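Local atomic coordinates of PelA (Pseudomonas aeruginosa, PDB entry 5TCB), a protein that carries a glycoside hydrolase domain, the part present here, within a longer protein that probably also has deacetylase activity. Residues 24-35 against 42-53. Residues are numbered along the deposited sequence; the frame is centred on the assembly and turned at random.
Sequences PSSVAFWYAERP and QFDWVVLEAAHL
Pro24 lays its ring across one face of the Trp45 indole, CB sitting 3.6 Å from the centroid of the five-membered ring and 14° off its normal, which identifies a CH-pi contact. Ala28 makes the second CH-pi contact, its CB over the centre of the Phe43 ring, 3.5 Å from the centroid. A polar cluster sits at the same N-terminal end of the pair. With CG of Asp44 anti to the backbone N (chi1 -171°), the carboxylate swings back to Ser25: Ser25 N lies 2.8 Å from Asp44 OD2 and gives its N-H to that oxygen's anti lone pair; a water that also contacts Ser25 OG donates to the same oxygen. Asp44 N in turn donates to Ser26 OG, 2.8 Å away. Beyond this start, strands 27-30 and 45-48 run parallel, 13° apart, their N-H groups alternating in direction: Ala28 N to Trp45 O, Val47 N to Ala28 O, Trp30 N to Val47 O, this last at 2.8 Å. On the face shared with Val27 and Trp45, Val47 lies alongside Phe29, its CB 3.5 Å from Phe29 CD2 and its CG2 over the ring. Phe133 meets the Phe29 ring edge-to-face. At the far end Glu33 CG lies over a face of the His52 imidazole, 3.6 Å from CE1. The strands, joined through helix 37-40, form the first beta-alpha-beta unit of an eight-stranded (beta/alpha) barrel, and strand 258-262 packs against strand 27-30. The chemistry implies a pairing carried mainly by backbone bonds and CH-pi contacts, with Asp44 OD2 gripped by two donors, the Ser25 N-H and a water, at the end where the strands start.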
ATOM      1  N   PRO A  24      -2.071  11.726  -7.681  1.00 27.83           N
ATOM      2  CA  PRO A  24      -0.932  11.578  -8.587  1.00 25.80           C
ATOM      3  C   PRO A  24      -1.295  11.635 -10.063  1.00 25.19           C
ATOM      4  O   PRO A  24      -2.355  11.174 -10.490  1.00 28.58           O
ATOM      5  CB  PRO A  24      -0.401  10.186  -8.239  1.00 25.88           C
ATOM      6  CG  PRO A  24      -1.603   9.441  -7.855  1.00 25.74           C
ATOM      7  CD  PRO A  24      -2.479  10.428  -7.121  1.00 25.81           C
ATOM      8  N   SER A  25      -0.346  12.135 -10.856  1.00 24.53           N
ATOM      9  CA  SER A  25      -0.419  12.041 -12.302  1.00 25.50           C
ATOM     10  C   SER A  25       0.177  10.740 -12.819  1.00 21.91           C
ATOM     11  O   SER A  25      -0.197  10.274 -13.907  1.00 24.84           O
ATOM     12  CB  SER A  25       0.338  13.218 -12.948  1.00 30.04           C
ATOM     13  OG  SER A  25      -0.322  14.452 -12.719  1.00 38.82           O
ATOM     14  N   SER A  26       1.103  10.179 -12.057  1.00 21.67           N
ATOM     15  CA  SER A  26       1.800   8.935 -12.345  1.00 22.19           C
ATOM     16  C   SER A  26       2.309   8.408 -11.016  1.00 20.14           C
ATOM     17  O   SER A  26       2.430   9.157 -10.051  1.00 18.85           O
ATOM     18  CB  SER A  26       2.964   9.127 -13.320  1.00 21.03           C
ATOM     19  OG  SER A  26       3.968   9.955 -12.768  1.00 20.97           O
ATOM     20  N   VAL A  27       2.571   7.102 -10.955  1.00 20.08           N
ATOM     21  CA  VAL A  27       2.979   6.495  -9.694  1.00 17.65           C
ATOM     22  C   VAL A  27       3.899   5.320  -9.992  1.00 17.42           C
ATOM     23  O   VAL A  27       3.714   4.597 -10.982  1.00 17.84           O
ATOM     24  CB  VAL A  27       1.745   6.078  -8.852  1.00 17.43           C
ATOM     25  CG1 VAL A  27       0.905   4.998  -9.551  1.00 22.08           C
ATOM     26  CG2 VAL A  27       2.159   5.651  -7.488  1.00 20.13           C
ATOM     27  N   ALA A  28       4.904   5.158  -9.135  1.00 17.69           N
ATOM     28  CA  ALA A  28       5.760   3.982  -9.115  1.00 16.78           C
ATOM     29  C   ALA A  28       5.877   3.446  -7.694  1.00 16.51           C
ATOM     30  O   ALA A  28       5.753   4.185  -6.710  1.00 17.18           O
ATOM     31  CB  ALA A  28       7.159   4.297  -9.696  1.00 18.47           C
ATOM     32  N   PHE A  29       6.134   2.135  -7.603  1.00 15.36           N
ATOM     33  CA  PHE A  29       6.392   1.435  -6.350  1.00 15.44           C
ATOM     34  C   PHE A  29       7.703   0.692  -6.494  1.00 16.36           C
ATOM     35  O   PHE A  29       7.903  -0.007  -7.496  1.00 17.49           O
ATOM     36  CB  PHE A  29       5.300   0.397  -6.041  1.00 15.98           C
ATOM     37  CG  PHE A  29       3.951   0.966  -5.660  1.00 16.99           C
ATOM     38  CD1 PHE A  29       3.130   1.540  -6.621  1.00 17.07           C
ATOM     39  CD2 PHE A  29       3.496   0.895  -4.342  1.00 16.31           C
ATOM     40  CE1 PHE A  29       1.891   2.057  -6.290  1.00 17.88           C
ATOM     41  CE2 PHE A  29       2.250   1.408  -3.996  1.00 18.69           C
ATOM     42  CZ  PHE A  29       1.458   2.003  -4.971  1.00 18.76           C
ATOM     43  N   TRP A  30       8.585   0.830  -5.496  1.00 16.19           N
ATOM     44  CA  TRP A  30       9.883   0.156  -5.518  1.00 17.81           C
ATOM     45  C   TRP A  30      10.192  -0.285  -4.100  1.00 18.78           C
ATOM     46  O   TRP A  30      10.401   0.559  -3.229  1.00 19.96           O
ATOM     47  CB  TRP A  30      10.988   1.067  -6.060  1.00 16.77           C
ATOM     48  CG  TRP A  30      12.291   0.341  -6.184  1.00 20.33           C
ATOM     49  CD1 TRP A  30      13.166   0.038  -5.157  1.00 21.73           C
ATOM     50  CD2 TRP A  30      12.871  -0.223  -7.372  1.00 22.93           C
ATOM     51  NE1 TRP A  30      14.230  -0.655  -5.641  1.00 21.42           N
ATOM     52  CE2 TRP A  30      14.092  -0.830  -6.997  1.00 21.90           C
ATOM     53  CE3 TRP A  30      12.492  -0.259  -8.715  1.00 20.74           C
ATOM     54  CZ2 TRP A  30      14.902  -1.485  -7.903  1.00 23.46           C
ATOM     55  CZ3 TRP A  30      13.307  -0.883  -9.623  1.00 21.86           C
ATOM     56  CH2 TRP A  30      14.509  -1.498  -9.225  1.00 23.08           C
ATOM     57  N   TYR A  31      10.207  -1.592  -3.857  1.00 18.44           N
ATOM     58  CA  TYR A  31      10.394  -2.102  -2.504  1.00 20.25           C
ATOM     59  C   TYR A  31      11.751  -2.750  -2.300  1.00 21.75           C
ATOM     60  O   TYR A  31      12.040  -3.263  -1.198  1.00 23.95           O
ATOM     61  CB  TYR A  31       9.297  -3.123  -2.193  1.00 20.07           C
ATOM     62  CG  TYR A  31       7.892  -2.565  -2.051  1.00 18.95           C
ATOM     63  CD1 TYR A  31       7.657  -1.217  -1.853  1.00 19.63           C
ATOM     64  CD2 TYR A  31       6.801  -3.406  -2.088  1.00 20.11           C
ATOM     65  CE1 TYR A  31       6.387  -0.737  -1.702  1.00 20.25           C
ATOM     66  CE2 TYR A  31       5.511  -2.917  -1.939  1.00 19.33           C
ATOM     67  CZ  TYR A  31       5.323  -1.595  -1.733  1.00 17.80           C
ATOM     68  OH  TYR A  31       4.052  -1.093  -1.586  1.00 21.49           O
ATOM     69  N   ALA A  32      12.564  -2.816  -3.336  1.00 22.39           N
ATOM     70  CA  ALA A  32      13.815  -3.542  -3.321  1.00 22.05           C
ATOM     71  C   ALA A  32      14.983  -2.633  -2.946  1.00 21.96           C
ATOM     72  O   ALA A  32      14.862  -1.406  -2.865  1.00 24.60           O
ATOM     73  CB  ALA A  32      14.061  -4.185  -4.688  1.00 26.99           C
ATOM     74  N   GLU A  33      16.127  -3.263  -2.704  1.00 27.18           N
ATOM     75  CA  GLU A  33      17.376  -2.531  -2.534  1.00 26.42           C
ATOM     76  C   GLU A  33      17.691  -1.698  -3.771  1.00 31.85           C
ATOM     77  O   GLU A  33      17.145  -1.910  -4.863  1.00 27.51           O
ATOM     78  CB  GLU A  33      18.539  -3.487  -2.281  1.00 31.40           C
ATOM     79  CG  GLU A  33      18.373  -4.374  -1.069  1.00 60.19           C
ATOM     80  CD  GLU A  33      19.508  -5.367  -0.941  1.00 88.32           C
ATOM     81  OE1 GLU A  33      20.212  -5.586  -1.951  1.00 95.84           O
ATOM     82  OE2 GLU A  33      19.698  -5.922   0.162  1.00100.40           O
ATOM     83  N   ARG A  34      18.583  -0.731  -3.571  1.00 30.05           N
ATOM     84  CA  ARG A  34      19.169   0.067  -4.643  1.00 28.34           C
ATOM     85  C   ARG A  34      18.115   0.648  -5.595  1.00 27.58           C
ATOM     86  O   ARG A  34      18.145   0.374  -6.800  1.00 30.96           O
ATOM     87  CB  ARG A  34      20.196  -0.756  -5.406  1.00 33.10           C
ATOM     88  CG  ARG A  34      21.356  -1.222  -4.525  1.00 37.01           C
ATOM     89  CD  ARG A  34      22.380  -2.049  -5.289  1.00 45.01           C
ATOM     90  NE  ARG A  34      21.815  -3.299  -5.785  1.00 60.05           N
ATOM     91  CZ  ARG A  34      21.544  -4.359  -5.027  1.00 75.98           C
ATOM     92  NH1 ARG A  34      21.775  -4.334  -3.720  1.00 76.66           N
ATOM     93  NH2 ARG A  34      21.028  -5.448  -5.579  1.00 83.27           N
ATOM     94  N   PRO A  35      17.200   1.464  -5.093  1.00 26.00           N
ATOM     95  CA  PRO A  35      16.205   2.083  -5.976  1.00 25.11           C
ATOM     96  C   PRO A  35      16.888   2.980  -6.996  1.00 24.78           C
ATOM     97  O   PRO A  35      17.818   3.732  -6.658  1.00 26.08           O
ATOM     98  CB  PRO A  35      15.309   2.885  -5.019  1.00 24.92           C
ATOM     99  CG  PRO A  35      16.131   3.048  -3.763  1.00 26.23           C
ATOM    100  CD  PRO A  35      16.954   1.796  -3.675  1.00 26.95           C
ATOM    101  N   GLN A  42      11.129  10.667 -11.955  1.00 18.75           N
ATOM    102  CA  GLN A  42      10.272  11.167 -13.018  1.00 18.41           C
ATOM    103  C   GLN A  42       8.817  10.758 -12.860  1.00 20.80           C
ATOM    104  O   GLN A  42       7.979  11.193 -13.648  1.00 21.73           O
ATOM    105  CB  GLN A  42      10.817  10.715 -14.375  1.00 19.54           C
ATOM    106  CG  GLN A  42      12.217  11.239 -14.593  1.00 22.77           C
ATOM    107  CD  GLN A  42      12.291  12.759 -14.467  1.00 22.57           C
ATOM    108  OE1 GLN A  42      11.769  13.484 -15.312  1.00 24.72           O
ATOM    109  NE2 GLN A  42      12.897  13.245 -13.401  1.00 23.91           N
ATOM    110  N   PHE A  43       8.494   9.971 -11.836  1.00 19.51           N
ATOM    111  CA  PHE A  43       7.114   9.657 -11.472  1.00 17.02           C
ATOM    112  C   PHE A  43       6.639  10.690 -10.455  1.00 17.74           C
ATOM    113  O   PHE A  43       7.423  11.214  -9.668  1.00 19.48           O
ATOM    114  CB  PHE A  43       6.999   8.239 -10.876  1.00 17.16           C
ATOM    115  CG  PHE A  43       7.292   7.130 -11.855  1.00 19.31           C
ATOM    116  CD1 PHE A  43       8.604   6.735 -12.101  1.00 20.16           C
ATOM    117  CD2 PHE A  43       6.264   6.449 -12.480  1.00 20.20           C
ATOM    118  CE1 PHE A  43       8.876   5.695 -12.968  1.00 21.63           C
ATOM    119  CE2 PHE A  43       6.531   5.408 -13.361  1.00 20.76           C
ATOM    120  CZ  PHE A  43       7.860   5.037 -13.597  1.00 22.36           C
ATOM    121  N   ASP A  44       5.337  11.003 -10.499  1.00 19.39           N
ATOM    122  CA  ASP A  44       4.774  12.037  -9.628  1.00 19.53           C
ATOM    123  C   ASP A  44       4.803  11.591  -8.165  1.00 18.47           C
ATOM    124  O   ASP A  44       5.291  12.309  -7.283  1.00 19.30           O
ATOM    125  CB  ASP A  44       3.362  12.355 -10.114  1.00 20.66           C
ATOM    126  CG  ASP A  44       2.736  13.566  -9.443  1.00 24.90           C
ATOM    127  OD1 ASP A  44       3.468  14.424  -8.898  1.00 30.91           O
ATOM    128  OD2 ASP A  44       1.503  13.715  -9.535  1.00 25.92           O
ATOM    129  N   TRP A  45       4.261  10.415  -7.883  1.00 16.92           N
ATOM    130  CA  TRP A  45       4.334   9.787  -6.568  1.00 16.90           C
ATOM    131  C   TRP A  45       5.187   8.532  -6.668  1.00 18.19           C
ATOM    132  O   TRP A  45       5.061   7.762  -7.644  1.00 17.72           O
ATOM    133  CB  TRP A  45       2.939   9.396  -6.051  1.00 16.44           C
ATOM    134  CG  TRP A  45       2.036  10.494  -5.610  1.00 18.44           C
ATOM    135  CD1 TRP A  45       2.162  11.833  -5.823  1.00 18.74           C
ATOM    136  CD2 TRP A  45       0.823  10.326  -4.858  1.00 17.89           C
ATOM    137  NE1 TRP A  45       1.105  12.505  -5.255  1.00 22.17           N
ATOM    138  CE2 TRP A  45       0.280  11.588  -4.640  1.00 19.08           C
ATOM    139  CE3 TRP A  45       0.172   9.205  -4.320  1.00 20.07           C
ATOM    140  CZ2 TRP A  45      -0.911  11.778  -3.927  1.00 21.29           C
ATOM    141  CZ3 TRP A  45      -0.989   9.390  -3.621  1.00 20.26           C
ATOM    142  CH2 TRP A  45      -1.515  10.659  -3.414  1.00 21.69           C
ATOM    143  N   VAL A  46       6.061   8.343  -5.685  1.00 16.48           N
ATOM    144  CA  VAL A  46       6.907   7.156  -5.609  1.00 17.08           C
ATOM    145  C   VAL A  46       6.771   6.561  -4.213  1.00 15.05           C
ATOM    146  O   VAL A  46       7.005   7.253  -3.221  1.00 17.54           O
ATOM    147  CB  VAL A  46       8.377   7.463  -5.929  1.00 18.84           C
ATOM    148  CG1 VAL A  46       9.184   6.187  -5.923  1.00 20.87           C
ATOM    149  CG2 VAL A  46       8.494   8.112  -7.283  1.00 24.43           C
ATOM    150  N   VAL A  47       6.405   5.283  -4.149  1.00 15.79           N
ATOM    151  CA  VAL A  47       6.303   4.541  -2.899  1.00 15.40           C
ATOM    152  C   VAL A  47       7.508   3.625  -2.769  1.00 15.15           C
ATOM    153  O   VAL A  47       7.806   2.840  -3.674  1.00 17.01           O
ATOM    154  CB  VAL A  47       5.004   3.733  -2.858  1.00 15.73           C
ATOM    155  CG1 VAL A  47       4.909   2.984  -1.515  1.00 16.76           C
ATOM    156  CG2 VAL A  47       3.776   4.619  -3.074  1.00 17.11           C
ATOM    157  N   LEU A  48       8.203   3.724  -1.643  1.00 14.75           N
ATOM    158  CA  LEU A  48       9.476   3.062  -1.422  1.00 15.38           C
ATOM    159  C   LEU A  48       9.472   2.295  -0.110  1.00 16.47           C
ATOM    160  O   LEU A  48       8.787   2.667   0.849  1.00 16.76           O
ATOM    161  CB  LEU A  48      10.618   4.069  -1.358  1.00 18.65           C
ATOM    162  CG  LEU A  48      10.680   4.953  -2.595  1.00 18.78           C
ATOM    163  CD1 LEU A  48      10.864   6.389  -2.203  1.00 22.88           C
ATOM    164  CD2 LEU A  48      11.765   4.461  -3.492  1.00 24.25           C
ATOM    165  N   GLU A  49      10.301   1.261  -0.053  1.00 19.24           N
ATOM    166  CA  GLU A  49      10.677   0.667   1.226  1.00 19.07           C
ATOM    167  C   GLU A  49      11.800   1.514   1.795  1.00 18.68           C
ATOM    168  O   GLU A  49      12.940   1.481   1.304  1.00 19.59           O
ATOM    169  CB  GLU A  49      11.078  -0.794   1.044  1.00 18.72           C
ATOM    170  CG  GLU A  49      11.663  -1.444   2.296  1.00 23.19           C
ATOM    171  CD  GLU A  49      10.832  -1.203   3.542  1.00 25.47           C
ATOM    172  OE1 GLU A  49       9.657  -1.633   3.623  1.00 23.67           O
ATOM    173  OE2 GLU A  49      11.378  -0.562   4.463  1.00 25.91           O
ATOM    174  N   ALA A  50      11.483   2.260   2.849  1.00 20.29           N
ATOM    175  CA  ALA A  50      12.410   3.236   3.421  1.00 20.45           C
ATOM    176  C   ALA A  50      13.698   2.607   3.962  1.00 22.08           C
ATOM    177  O   ALA A  50      14.725   3.291   4.084  1.00 24.82           O
ATOM    178  CB  ALA A  50      11.681   4.018   4.524  1.00 21.54           C
ATOM    179  N   ALA A  51      13.679   1.323   4.306  1.00 22.31           N
ATOM    180  CA  ALA A  51      14.889   0.672   4.786  1.00 26.64           C
ATOM    181  C   ALA A  51      16.023   0.733   3.775  1.00 28.60           C
ATOM    182  O   ALA A  51      17.184   0.564   4.149  1.00 31.89           O
ATOM    183  CB  ALA A  51      14.575  -0.785   5.140  1.00 28.92           C
ATOM    184  N   HIS A  52      15.721   0.989   2.505  1.00 23.56           N
ATOM    185  CA  HIS A  52      16.718   0.976   1.442  1.00 27.67           C
ATOM    186  C   HIS A  52      17.116   2.364   0.979  1.00 28.65           C
ATOM    187  O   HIS A  52      17.847   2.492  -0.016  1.00 32.66           O
ATOM    188  CB  HIS A  52      16.186   0.155   0.275  1.00 26.55           C
ATOM    189  CG  HIS A  52      15.898  -1.249   0.661  1.00 23.48           C
ATOM    190  ND1 HIS A  52      16.829  -2.032   1.307  1.00 32.97           N
ATOM    191  CD2 HIS A  52      14.776  -2.000   0.555  1.00 27.29           C
ATOM    192  CE1 HIS A  52      16.293  -3.209   1.577  1.00 32.15           C
ATOM    193  NE2 HIS A  52      15.052  -3.218   1.125  1.00 31.37           N
ATOM    194  N   LEU A  53      16.638   3.407   1.652  1.00 25.14           N
ATOM    195  CA  LEU A  53      16.975   4.778   1.294  1.00 25.78           C
ATOM    196  C   LEU A  53      17.534   5.503   2.493  1.00 25.77           C
ATOM    197  O   LEU A  53      17.265   5.143   3.639  1.00 28.88           O
ATOM    198  CB  LEU A  53      15.770   5.594   0.830  1.00 26.92           C
ATOM    199  CG  LEU A  53      15.221   5.382  -0.557  1.00 27.33           C
ATOM    200  CD1 LEU A  53      14.323   4.161  -0.530  1.00 26.58           C
ATOM    201  CD2 LEU A  53      14.507   6.641  -0.935  1.00 28.50           C
TER
HETATM  202  O   HOH W   1       0.043  16.090 -10.686  1.00 38.57           O
HETATM  203  O   HOH W   2       5.372  11.748 -14.060  1.00 20.01           O
HETATM  204  O   HOH W   3      13.029   0.491  -1.581  1.00 23.14           O
HETATM  205  O   HOH W   4      19.517   0.398  -0.971  1.00 32.33           O